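Side-chain contacts in Tv2483 (Treponema vincentii, PDB 6DET), which binds L-arginine with high selectivity, probably as the lipid-anchored solute-binding component of an ABC-type amino-acid importer: residues A[38-43]-A[64-69]; A[42-45]-A[51-54]; A[60-65]-A[98-103]; A[246-251]-A[256-261]. All coordinates share one frame; numbering follows the deposited sequence.

Contact 1: residues A[38-43]-A[64-69]; sequences LVIGVS and DIFTEL. With ARG (arginine), chain B.
The F66 ring carries I40 over one face, while L38 comes in obliquely at the CD1-CE1 side. I40 CG1 stands 4.1 Å from the centroid of the F66 ring and 26° off the ring normal, which qualifies as a CH-pi contact; CG2 of I40 lies above the same ring but offset toward its rim. This is strand-to-helix packing in the alpha/beta fold of family 3 solute-binding proteins: strand 37-42 belongs to the central sheet, and helix 61-73 lies against it. The two alternate residues L38 and I40 turn their side chains to the helix, and F66 points back toward them. I40 has CG1 beside its backbone N (chi1 -56°) and CG2 anti to that N, and the two branches reach different parts of the ring: CG1 is nearest CD1, whereas CG2 is nearest CD2. The contact is wholly apolar across the two segments and its touching residues are buried. F66 also meets the ring of F221 edge-to-face, and both I40 and F66 touch C98 on the adjacent strand 98-104, so the phenyl group is held among several sheet residues. Just past the end of the strand, S43 OG accepts a 2.8 Å hydrogen bond from NH1 of the bound arginine. At the other end of the contact, L38 CD2 lies 3.7 Å from F66 CE1.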
loop_
_atom_site.group_PDB
_atom_site.type_symbol
_atom_site.label_atom_id
_atom_site.label_comp_id
_atom_site.label_asym_id
_atom_site.label_seq_id
_atom_site.Cartn_x
_atom_site.Cartn_y
_atom_site.Cartn_z
ATOM N N LEU A 38 18.067 8.102 -1.352
ATOM C CA LEU A 38 16.635 8.312 -1.339
ATOM C C LEU A 38 16.100 7.539 -0.149
ATOM O O LEU A 38 16.412 6.352 -0.005
ATOM C CB LEU A 38 15.967 7.828 -2.616
ATOM C CG LEU A 38 14.464 8.112 -2.682
ATOM C CD1 LEU A 38 14.152 9.589 -2.902
ATOM C CD2 LEU A 38 13.805 7.288 -3.789
ATOM N N VAL A 39 15.381 8.230 0.725
ATOM C CA VAL A 39 14.820 7.619 1.934
ATOM C C VAL A 39 13.381 7.229 1.630
ATOM O O VAL A 39 12.520 8.092 1.398
ATOM C CB VAL A 39 14.914 8.558 3.142
ATOM C CG1 VAL A 39 14.263 7.918 4.364
ATOM C CG2 VAL A 39 16.376 8.914 3.431
ATOM N N ILE A 40 13.121 5.920 1.611
ATOM C CA ILE A 40 11.817 5.370 1.242
ATOM C C ILE A 40 11.175 4.888 2.545
ATOM O O ILE A 40 11.663 3.935 3.150
ATOM C CB ILE A 40 11.944 4.206 0.241
ATOM C CG1 ILE A 40 12.715 4.627 -1.029
ATOM C CG2 ILE A 40 10.563 3.643 -0.123
ATOM C CD1 ILE A 40 14.076 3.970 -1.118
ATOM N N GLY A 41 10.131 5.566 3.009
ATOM C CA GLY A 41 9.426 5.135 4.205
ATOM C C GLY A 41 8.524 3.955 3.895
ATOM O O GLY A 41 7.782 3.973 2.909
ATOM N N VAL A 42 8.571 2.934 4.753
ATOM C CA VAL A 42 7.774 1.729 4.543
ATOM C C VAL A 42 7.219 1.278 5.880
ATOM O O VAL A 42 7.852 1.443 6.932
ATOM C CB VAL A 42 8.594 0.574 3.908
ATOM C CG1 VAL A 42 8.960 0.895 2.455
ATOM C CG2 VAL A 42 9.863 0.320 4.712
ATOM N N SER A 43 6.036 0.662 5.818
ATOM C CA SER A 43 5.634 -0.259 6.870
ATOM C C SER A 43 6.291 -1.603 6.569
ATOM O O SER A 43 6.074 -2.186 5.505
ATOM C CB SER A 43 4.115 -0.392 6.912
ATOM O OG SER A 43 3.444 0.814 7.306
ATOM N N ASP A 64 12.118 -4.242 -4.337
ATOM C CA ASP A 64 12.865 -4.547 -5.547
ATOM C C ASP A 64 12.803 -3.370 -6.518
ATOM O O ASP A 64 13.811 -3.005 -7.138
ATOM C CB ASP A 64 12.311 -5.812 -6.200
ATOM C CG ASP A 64 12.795 -7.089 -5.524
ATOM O OD1 ASP A 64 13.714 -7.030 -4.695
ATOM O OD2 ASP A 64 12.256 -8.155 -5.855
ATOM N N ILE A 65 11.630 -2.738 -6.625
ATOM C CA ILE A 65 11.478 -1.582 -7.513
ATOM C C ILE A 65 12.436 -0.465 -7.099
ATOM O O ILE A 65 13.199 0.070 -7.920
ATOM C CB ILE A 65 10.014 -1.092 -7.532
ATOM C CG1 ILE A 65 9.091 -2.115 -8.213
ATOM C CG2 ILE A 65 9.904 0.241 -8.275
ATOM C CD1 ILE A 65 7.599 -1.847 -8.074
ATOM N N PHE A 66 12.390 -0.062 -5.827
ATOM C CA PHE A 66 13.177 1.099 -5.430
ATOM C C PHE A 66 14.657 0.781 -5.357
ATOM O O PHE A 66 15.486 1.664 -5.601
ATOM C CB PHE A 66 12.673 1.653 -4.089
ATOM C CG PHE A 66 11.625 2.714 -4.254
ATOM C CD1 PHE A 66 11.982 3.997 -4.616
ATOM C CD2 PHE A 66 10.279 2.422 -4.108
ATOM C CE1 PHE A 66 11.027 4.984 -4.806
ATOM C CE2 PHE A 66 9.331 3.411 -4.280
ATOM C CZ PHE A 66 9.691 4.679 -4.630
ATOM N N THR A 67 15.028 -0.469 -5.057
ATOM C CA THR A 67 16.448 -0.810 -5.043
ATOM C C THR A 67 17.057 -0.649 -6.434
ATOM O O THR A 67 18.156 -0.098 -6.587
ATOM C CB THR A 67 16.642 -2.242 -4.534
ATOM O OG1 THR A 67 16.180 -2.347 -3.177
ATOM C CG2 THR A 67 18.108 -2.642 -4.583
ATOM N N GLU A 68 16.349 -1.125 -7.468
ATOM C CA GLU A 68 16.867 -1.066 -8.831
ATOM C C GLU A 68 16.775 0.351 -9.384
ATOM O O GLU A 68 17.692 0.816 -10.071
ATOM C CB GLU A 68 16.102 -2.056 -9.721
ATOM C CG GLU A 68 16.437 -1.953 -11.207
ATOM C CD GLU A 68 17.895 -2.225 -11.516
ATOM O OE1 GLU A 68 18.659 -2.637 -10.609
ATOM O OE2 GLU A 68 18.294 -2.017 -12.693
ATOM N N LEU A 69 15.682 1.050 -9.084
ATOM C CA LEU A 69 15.548 2.436 -9.500
ATOM C C LEU A 69 16.701 3.281 -8.968
ATOM O O LEU A 69 17.325 4.040 -9.716
ATOM C CB LEU A 69 14.219 2.981 -9.019
ATOM C CG LEU A 69 14.028 4.455 -9.324
ATOM C CD1 LEU A 69 12.766 4.678 -10.127
ATOM C CD2 LEU A 69 13.972 5.175 -8.010
HETATM N N ARG B . -3.253 1.029 1.056
HETATM C CA ARG B . -3.033 1.420 2.473
HETATM C C ARG B . -2.869 2.933 2.559
HETATM O O ARG B . -2.549 3.555 1.528
HETATM C CB ARG B . -1.794 0.735 3.047
HETATM C CG ARG B . -1.915 -0.779 3.182
HETATM C CD ARG B . -0.642 -1.459 3.677
HETATM N NE ARG B . -0.334 -1.036 5.029
HETATM C CZ ARG B . 0.661 -0.223 5.366
HETATM N NH1 ARG B . 0.791 0.112 6.652
HETATM N NH2 ARG B . 1.497 0.266 4.448
HETATM O OXT ARG B . -3.034 3.511 3.642
#

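Contact 2: residues A[42-45]-A[51-54]; sequences VSDF and FRNE. With ARG (arginine), chain B.
D44 has its CG between backbone N and carbonyl carbon (chi1 70°), and R52 bends at chi2; together these turns bring carboxylate and guanidinium to each other. The arginine approaches side-on, with two nitrogens directed at one oxygen: R52 NE lies 3.1 Å from D44 OD2, with an N-H...O angle of 155°, and R52 NH2 lies 3.2 Å from the same OD2. That oxygen sits in the guanidinium plane, at its edge, but the carboxylate is turned 85° from it. The two bonds therefore meet OD2 differently: NH2 meets the anti lone pair of OD2, while NE arrives from above the carboxylate plane. A water donates to D44 OD2 at 2.7 Å and has a weak bond from R52 NH2, bridging the pair. Backbone closeness adds a CA-H...O contact, with F51 CA 3.4 Å from D44 O. The salt bridge spans the turn from the end of strand 37-42 to strand 51-52, which pairs with strand 58-59 in a small antiparallel hairpin. R52 NH1 is directed elsewhere, to N56 O within that hairpin. Next to D44 in the chain, F45 lies by the ligand: F45 CZ comes within 3.9 Å of NH1 of the bound arginine, the ring lying obliquely to it. S43 CB covers one face of the F45 ring near its rim. With both R52 nitrogens and a water on OD2, negative charge on D44 is probably stabilised there, and the partly exposed ion pair ties the hairpin to the pocket loop.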
loop_
_atom_site.group_PDB
_atom_site.type_symbol
_atom_site.label_atom_id
_atom_site.label_comp_id
_atom_site.label_asym_id
_atom_site.label_seq_id
_atom_site.Cartn_x
_atom_site.Cartn_y
_atom_site.Cartn_z
ATOM N N VAL A 42 8.571 2.934 4.753
ATOM C CA VAL A 42 7.774 1.729 4.543
ATOM C C VAL A 42 7.219 1.278 5.880
ATOM O O VAL A 42 7.852 1.443 6.932
ATOM C CB VAL A 42 8.594 0.574 3.908
ATOM C CG1 VAL A 42 8.960 0.895 2.455
ATOM C CG2 VAL A 42 9.863 0.320 4.712
ATOM N N SER A 43 6.036 0.662 5.818
ATOM C CA SER A 43 5.634 -0.259 6.870
ATOM C C SER A 43 6.291 -1.603 6.569
ATOM O O SER A 43 6.074 -2.186 5.505
ATOM C CB SER A 43 4.115 -0.392 6.912
ATOM O OG SER A 43 3.444 0.814 7.306
ATOM N N ASP A 44 7.078 -2.117 7.503
ATOM C CA ASP A 44 7.926 -3.264 7.215
ATOM C C ASP A 44 7.254 -4.598 7.540
ATOM O O ASP A 44 7.955 -5.596 7.739
ATOM C CB ASP A 44 9.241 -3.132 7.976
ATOM C CG ASP A 44 9.068 -3.305 9.456
ATOM O OD1 ASP A 44 7.913 -3.311 9.944
ATOM O OD2 ASP A 44 10.093 -3.467 10.131
ATOM N N PHE A 45 5.915 -4.629 7.565
ATOM C CA PHE A 45 5.139 -5.836 7.805
ATOM C C PHE A 45 4.117 -6.095 6.701
ATOM O O PHE A 45 3.227 -6.930 6.885
ATOM C CB PHE A 45 4.410 -5.743 9.161
ATOM C CG PHE A 45 3.621 -4.460 9.344
ATOM C CD1 PHE A 45 4.148 -3.390 10.050
ATOM C CD2 PHE A 45 2.361 -4.311 8.767
ATOM C CE1 PHE A 45 3.416 -2.210 10.219
ATOM C CE2 PHE A 45 1.637 -3.123 8.915
ATOM C CZ PHE A 45 2.161 -2.077 9.636
ATOM N N PHE A 51 8.173 -6.530 3.572
ATOM C CA PHE A 51 8.059 -7.341 4.783
ATOM C C PHE A 51 9.445 -7.877 5.136
ATOM O O PHE A 51 10.411 -7.711 4.386
ATOM C CB PHE A 51 7.049 -8.475 4.591
ATOM C CG PHE A 51 7.485 -9.505 3.591
ATOM C CD1 PHE A 51 7.269 -9.303 2.233
ATOM C CD2 PHE A 51 8.124 -10.667 3.997
ATOM C CE1 PHE A 51 7.698 -10.237 1.299
ATOM C CE2 PHE A 51 8.542 -11.609 3.076
ATOM C CZ PHE A 51 8.323 -11.394 1.713
ATOM N N ARG A 52 9.554 -8.510 6.316
ATOM C CA ARG A 52 10.826 -9.065 6.793
ATOM C C ARG A 52 10.942 -10.543 6.431
ATOM O O ARG A 52 10.067 -11.339 6.775
ATOM C CB ARG A 52 10.956 -8.917 8.314
ATOM C CG ARG A 52 10.906 -7.491 8.817
ATOM C CD ARG A 52 12.292 -6.876 8.894
ATOM N NE ARG A 52 12.272 -5.463 9.257
ATOM C CZ ARG A 52 13.352 -4.692 9.240
ATOM N NH1 ARG A 52 14.529 -5.213 8.891
ATOM N NH2 ARG A 52 13.260 -3.405 9.570
ATOM N N ASN A 53 12.028 -10.918 5.761
ATOM C CA ASN A 53 12.255 -12.319 5.431
ATOM C C ASN A 53 12.876 -13.040 6.637
ATOM O O ASN A 53 13.083 -12.448 7.706
ATOM C CB ASN A 53 13.108 -12.436 4.154
ATOM C CG ASN A 53 14.572 -11.961 4.340
ATOM O OD1 ASN A 53 15.001 -11.661 5.448
ATOM N ND2 ASN A 53 15.341 -11.937 3.246
ATOM N N GLU A 54 13.155 -14.341 6.472
ATOM C CA GLU A 54 13.685 -15.165 7.571
ATOM C C GLU A 54 14.994 -14.606 8.136
ATOM O O GLU A 54 15.324 -14.849 9.302
ATOM C CB GLU A 54 13.893 -16.607 7.093
ATOM C CG GLU A 54 14.921 -16.778 5.941
ATOM C CD GLU A 54 14.444 -16.245 4.579
ATOM O OE1 GLU A 54 13.229 -16.001 4.411
ATOM O OE2 GLU A 54 15.295 -16.064 3.679
HETATM N N ARG B . -3.253 1.029 1.056
HETATM C CA ARG B . -3.033 1.420 2.473
HETATM C C ARG B . -2.869 2.933 2.559
HETATM O O ARG B . -2.549 3.555 1.528
HETATM C CB ARG B . -1.794 0.735 3.047
HETATM C CG ARG B . -1.915 -0.779 3.182
HETATM C CD ARG B . -0.642 -1.459 3.677
HETATM N NE ARG B . -0.334 -1.036 5.029
HETATM C CZ ARG B . 0.661 -0.223 5.366
HETATM N NH1 ARG B . 0.791 0.112 6.652
HETATM N NH2 ARG B . 1.497 0.266 4.448
HETATM O OXT ARG B . -3.034 3.511 3.642
HETATM O O HOH W 1 11.628 -2.399 12.024
#

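Contact 3: residues A[60-65]-A[98-103]; sequences GYDIDI and CIASGF. With ARG (arginine), chain B.
D62 reaches from the first turn of helix 61-73 toward the corner at S101 and G102, where strand 98-104 bends beside the ligand. Its CB points at that corner, and with CG beside the backbone N (chi1 -73°) the carboxylate continues in the same direction. CG itself stays 4.0 Å from S101 N, and OD2 makes the bonds. OD2 receives two successive backbone amides: S101 N at 2.8 Å, a weak bond because its N-H...O angle is only 129°, and G102 N at 3.3 Å, with an angle of 137°. The second donor meets OD2 nearly along the C-O axis. A100 CB also packs against OD2, at 3.7 Å. The other oxygen, OD1, is taken by the hydroxyl of Y119, so both ends of this buried carboxylate have partners. In the alpha/beta fold of family 3 solute-binding proteins the contact joins a helix start to the ligand-facing corner of a sheet strand, G60 occupying the N-cap position just before the helix. S101 and G102 both have positive phi, and the turn directs their amides toward D62 while their carbonyls serve the bound arginine. S101 O accepts from the ligand's NH2 at 2.8 Å, and G102 O accepts from its alpha-amino N at 2.7 Å. D62 thus sits in the second shell, consistent with holding in place the peptide groups that touch the ligand. S101 OG is turned to S50 OG and S43 O, whereas F103 CA comes within 3.5 Å of the ligand's carboxylate atom O.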
loop_
_atom_site.group_PDB
_atom_site.type_symbol
_atom_site.label_atom_id
_atom_site.label_comp_id
_atom_site.label_asym_id
_atom_site.label_seq_id
_atom_site.Cartn_x
_atom_site.Cartn_y
_atom_site.Cartn_z
ATOM N N GLY A 60 10.603 -7.361 -0.889
ATOM C CA GLY A 60 9.276 -7.309 -1.445
ATOM C C GLY A 60 9.259 -6.588 -2.771
ATOM O O GLY A 60 10.294 -6.120 -3.260
ATOM N N TYR A 61 8.063 -6.525 -3.349
ATOM C CA TYR A 61 7.876 -5.922 -4.665
ATOM C C TYR A 61 8.322 -4.468 -4.665
ATOM O O TYR A 61 9.036 -4.029 -5.571
ATOM C CB TYR A 61 6.413 -6.031 -5.052
ATOM C CG TYR A 61 6.066 -5.576 -6.445
ATOM C CD1 TYR A 61 6.647 -6.171 -7.568
ATOM C CD2 TYR A 61 5.106 -4.592 -6.644
ATOM C CE1 TYR A 61 6.288 -5.773 -8.871
ATOM C CE2 TYR A 61 4.736 -4.204 -7.930
ATOM C CZ TYR A 61 5.335 -4.805 -9.034
ATOM O OH TYR A 61 4.998 -4.458 -10.319
ATOM N N ASP A 62 7.860 -3.688 -3.673
ATOM C CA ASP A 62 8.215 -2.269 -3.607
ATOM C C ASP A 62 9.702 -2.109 -3.376
ATOM O O ASP A 62 10.321 -1.177 -3.885
ATOM C CB ASP A 62 7.463 -1.555 -2.485
ATOM C CG ASP A 62 5.999 -1.327 -2.766
ATOM O OD1 ASP A 62 5.508 -1.654 -3.873
ATOM O OD2 ASP A 62 5.328 -0.775 -1.864
ATOM N N ILE A 63 10.290 -3.025 -2.610
ATOM C CA ILE A 63 11.710 -2.950 -2.307
ATOM C C ILE A 63 12.528 -3.237 -3.554
ATOM O O ILE A 63 13.534 -2.569 -3.826
ATOM C CB ILE A 63 12.044 -3.948 -1.175
ATOM C CG1 ILE A 63 11.057 -3.812 -0.004
ATOM C CG2 ILE A 63 13.461 -3.784 -0.723
ATOM C CD1 ILE A 63 11.002 -2.458 0.636
ATOM N N ASP A 64 12.118 -4.242 -4.337
ATOM C CA ASP A 64 12.865 -4.547 -5.547
ATOM C C ASP A 64 12.803 -3.370 -6.518
ATOM O O ASP A 64 13.811 -3.005 -7.138
ATOM C CB ASP A 64 12.311 -5.812 -6.200
ATOM C CG ASP A 64 12.795 -7.089 -5.524
ATOM O OD1 ASP A 64 13.714 -7.030 -4.695
ATOM O OD2 ASP A 64 12.256 -8.155 -5.855
ATOM N N ILE A 65 11.630 -2.738 -6.625
ATOM C CA ILE A 65 11.478 -1.582 -7.513
ATOM C C ILE A 65 12.436 -0.465 -7.099
ATOM O O ILE A 65 13.199 0.070 -7.920
ATOM C CB ILE A 65 10.014 -1.092 -7.532
ATOM C CG1 ILE A 65 9.091 -2.115 -8.213
ATOM C CG2 ILE A 65 9.904 0.241 -8.275
ATOM C CD1 ILE A 65 7.599 -1.847 -8.074
ATOM N N CYS A 98 9.850 9.767 0.404
ATOM C CA CYS A 98 8.684 9.224 -0.281
ATOM C C CYS A 98 8.131 8.094 0.572
ATOM O O CYS A 98 8.755 7.671 1.556
ATOM C CB CYS A 98 9.043 8.739 -1.680
ATOM S SG CYS A 98 10.200 7.382 -1.746
ATOM N N ILE A 99 6.939 7.622 0.193
ATOM C CA ILE A 99 6.205 6.606 0.952
ATOM C C ILE A 99 5.799 5.502 -0.013
ATOM O O ILE A 99 5.255 5.790 -1.081
ATOM C CB ILE A 99 4.940 7.171 1.621
ATOM C CG1 ILE A 99 5.248 8.425 2.455
ATOM C CG2 ILE A 99 4.316 6.095 2.533
ATOM C CD1 ILE A 99 4.018 9.263 2.748
ATOM N N ALA A 100 6.127 4.260 0.335
ATOM C CA ALA A 100 5.719 3.088 -0.429
ATOM C C ALA A 100 4.911 2.189 0.522
ATOM O O ALA A 100 4.149 2.709 1.339
ATOM C CB ALA A 100 6.954 2.412 -1.042
ATOM N N SER A 101 5.034 0.864 0.410
ATOM C CA SER A 101 4.254 -0.086 1.224
ATOM C C SER A 101 2.777 -0.121 0.848
ATOM O O SER A 101 1.911 -0.308 1.707
ATOM C CB SER A 101 4.406 0.209 2.731
ATOM O OG SER A 101 5.719 -0.056 3.056
ATOM N N GLY A 102 2.467 0.030 -0.447
ATOM C CA GLY A 102 1.087 -0.102 -0.885
ATOM C C GLY A 102 0.249 1.133 -0.611
ATOM O O GLY A 102 -0.868 1.044 -0.104
ATOM N N PHE A 103 0.794 2.306 -0.936
ATOM C CA PHE A 103 0.120 3.579 -0.704
ATOM C C PHE A 103 -0.986 3.798 -1.745
ATOM O O PHE A 103 -0.700 3.922 -2.946
ATOM C CB PHE A 103 1.178 4.697 -0.744
ATOM C CG PHE A 103 0.660 6.059 -0.341
ATOM C CD1 PHE A 103 0.949 6.586 0.916
ATOM C CD2 PHE A 103 -0.064 6.844 -1.236
ATOM C CE1 PHE A 103 0.472 7.826 1.276
ATOM C CE2 PHE A 103 -0.539 8.091 -0.862
ATOM C CZ PHE A 103 -0.258 8.582 0.396
HETATM N N ARG B . -3.253 1.029 1.056
HETATM C CA ARG B . -3.033 1.420 2.473
HETATM C C ARG B . -2.869 2.933 2.559
HETATM O O ARG B . -2.549 3.555 1.528
HETATM C CB ARG B . -1.794 0.735 3.047
HETATM C CG ARG B . -1.915 -0.779 3.182
HETATM C CD ARG B . -0.642 -1.459 3.677
HETATM N NE ARG B . -0.334 -1.036 5.029
HETATM C CZ ARG B . 0.661 -0.223 5.366
HETATM N NH1 ARG B . 0.791 0.112 6.652
HETATM N NH2 ARG B . 1.497 0.266 4.448
HETATM O OXT ARG B . -3.034 3.511 3.642
#

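Contact 4: residues A[246-251]-A[256-261]; sequences TIPNFS and GSNLSI
One serine hydroxyl joins the helix to the tail that follows it: S251 OG both donates to S257 O, at 2.7 Å, and accepts from L259 N, at 2.8 Å. The bond from L259 N is almost straight, with an N-H...O angle of 171°, and the outgoing bond lies in the carbonyl plane of S257 on a lone pair. S251 holds OG anti to its backbone N (chi1 179°), which carries the hydroxyl out from helix 246-255 to the returning chain. G256, with positive phi (88°), is the first residue to leave the helix, and the segment 256-261 then runs back beside it. N258 lies side by side with P248, pointing the same way, its ND2 3.6 Å from P248 CB. N258 OD1 meanwhile accepts from S260 N at 3.0 Å, forming an Asx turn, although the amide comes from above the carbonyl plane. I247 CG2 packs on S260 OG, 3.7 Å away, and that hydroxyl is hydrogen-bonded to N242 of helix 228-243. Donating and accepting at once, the S251 hydroxyl satisfies two main-chain polar groups of a tail that has no regular secondary structure, which, with the packing of N258 and S260, is consistent with holding the tail along the helix.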
loop_
_atom_site.group_PDB
_atom_site.type_symbol
_atom_site.label_atom_id
_atom_site.label_comp_id
_atom_site.label_asym_id
_atom_site.label_seq_id
_atom_site.Cartn_x
_atom_site.Cartn_y
_atom_site.Cartn_z
ATOM N N THR A 246 11.874 -5.243 -16.468
ATOM C CA THR A 246 12.398 -5.454 -15.116
ATOM C C THR A 246 11.266 -5.499 -14.099
ATOM O O THR A 246 11.206 -6.402 -13.251
ATOM C CB THR A 246 13.396 -4.353 -14.751
ATOM O OG1 THR A 246 14.478 -4.359 -15.687
ATOM C CG2 THR A 246 13.970 -4.581 -13.359
ATOM N N ILE A 247 10.342 -4.547 -14.175
ATOM C CA ILE A 247 9.285 -4.482 -13.171
ATOM C C ILE A 247 8.273 -5.598 -13.430
ATOM O O ILE A 247 7.880 -6.297 -12.478
ATOM C CB ILE A 247 8.637 -3.089 -13.130
ATOM C CG1 ILE A 247 9.610 -2.118 -12.465
ATOM C CG2 ILE A 247 7.339 -3.135 -12.318
ATOM C CD1 ILE A 247 9.182 -0.646 -12.427
ATOM N N PRO A 248 7.838 -5.827 -14.678
ATOM C CA PRO A 248 6.984 -6.998 -14.941
ATOM C C PRO A 248 7.559 -8.287 -14.392
ATOM O O PRO A 248 6.821 -9.135 -13.881
ATOM C CB PRO A 248 6.902 -7.012 -16.473
ATOM C CG PRO A 248 6.925 -5.535 -16.833
ATOM C CD PRO A 248 7.940 -4.957 -15.871
ATOM N N ASN A 249 8.869 -8.461 -14.492
ATOM C CA ASN A 249 9.478 -9.671 -13.976
ATOM C C ASN A 249 9.550 -9.666 -12.455
ATOM O O ASN A 249 9.399 -10.725 -11.843
ATOM C CB ASN A 249 10.853 -9.872 -14.604
ATOM C CG ASN A 249 10.753 -10.445 -16.003
ATOM O OD1 ASN A 249 9.718 -11.006 -16.377
ATOM N ND2 ASN A 249 11.809 -10.296 -16.786
ATOM N N PHE A 250 9.737 -8.502 -11.826
ATOM C CA PHE A 250 9.548 -8.426 -10.374
ATOM C C PHE A 250 8.130 -8.844 -10.007
ATOM O O PHE A 250 7.908 -9.519 -8.999
ATOM C CB PHE A 250 9.786 -7.006 -9.832
ATOM C CG PHE A 250 11.246 -6.518 -9.827
ATOM C CD1 PHE A 250 12.327 -7.385 -9.712
ATOM C CD2 PHE A 250 11.504 -5.147 -9.894
ATOM C CE1 PHE A 250 13.638 -6.894 -9.683
ATOM C CE2 PHE A 250 12.797 -4.670 -9.877
ATOM C CZ PHE A 250 13.861 -5.544 -9.773
ATOM N N SER A 251 7.143 -8.387 -10.777
ATOM C CA SER A 251 5.762 -8.752 -10.483
ATOM C C SER A 251 5.549 -10.259 -10.603
ATOM O O SER A 251 4.848 -10.869 -9.780
ATOM C CB SER A 251 4.826 -8.002 -11.429
ATOM O OG SER A 251 3.471 -8.350 -11.192
ATOM N N GLY A 256 3.252 -14.044 -9.294
ATOM C CA GLY A 256 2.975 -15.138 -10.203
ATOM C C GLY A 256 2.527 -14.698 -11.590
ATOM O O GLY A 256 2.408 -15.547 -12.485
ATOM N N SER A 257 2.259 -13.413 -11.777
ATOM C CA SER A 257 1.921 -12.823 -13.079
ATOM C C SER A 257 2.320 -11.359 -13.080
ATOM O O SER A 257 2.692 -10.788 -12.043
ATOM C CB SER A 257 0.427 -12.972 -13.380
ATOM O OG SER A 257 -0.329 -12.129 -12.528
ATOM N N ASN A 258 2.241 -10.743 -14.265
ATOM C CA ASN A 258 2.605 -9.336 -14.431
ATOM C C ASN A 258 1.388 -8.476 -14.140
ATOM O O ASN A 258 0.466 -8.376 -14.971
ATOM C CB ASN A 258 3.124 -9.067 -15.839
ATOM C CG ASN A 258 3.365 -7.609 -16.081
ATOM O OD1 ASN A 258 3.487 -6.820 -15.133
ATOM N ND2 ASN A 258 3.433 -7.235 -17.346
ATOM N N LEU A 259 1.413 -7.808 -12.982
ATOM C CA LEU A 259 0.344 -6.918 -12.551
ATOM C C LEU A 259 0.692 -5.444 -12.752
ATOM O O LEU A 259 -0.087 -4.575 -12.344
ATOM C CB LEU A 259 0.005 -7.157 -11.074
ATOM C CG LEU A 259 -0.426 -8.555 -10.677
ATOM C CD1 LEU A 259 -0.776 -8.596 -9.193
ATOM C CD2 LEU A 259 -1.621 -9.025 -11.522
ATOM N N SER A 260 1.836 -5.136 -13.351
ATOM C CA SER A 260 2.287 -3.747 -13.406
ATOM C C SER A 260 1.398 -2.958 -14.365
ATOM O O SER A 260 1.148 -3.405 -15.491
ATOM C CB SER A 260 3.741 -3.676 -13.872
ATOM O OG SER A 260 4.148 -2.330 -13.981
ATOM N N ILE A 261 0.928 -1.786 -13.936
ATOM C CA ILE A 261 0.127 -0.932 -14.811
ATOM C C ILE A 261 0.838 0.375 -15.132
ATOM O O ILE A 261 0.180 1.374 -15.442
ATOM C CB ILE A 261 -1.264 -0.663 -14.234
ATOM C CG1 ILE A 261 -1.186 0.016 -12.881
ATOM C CG2 ILE A 261 -2.046 -1.992 -14.153
ATOM C CD1 ILE A 261 -2.462 0.684 -12.502
#

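Contacts 1, 2 and 3 lie along strand 37-42 and its neighbours, and each has a residue touching the bound arginine, whereas contact 4 lies further off. Contacts 1 and 3 have centres about 6 Å apart; both use helix 61-73, contact 1 with strand 37-42 and contact 3 with its parallel neighbour 98-104, joined by backbone pairing of G41 with C98 and A100. Contact 2 shares V42 and S43 with contact 1, its centre about 12 Å away, and runs on into the next hairpin. Contact 4, last along the chain, is centred about 13 Å from contact 3, where Y61 packs on I247 and S251. Helix 61-73 thus lies between the sheet and helix 246-255 with its tail.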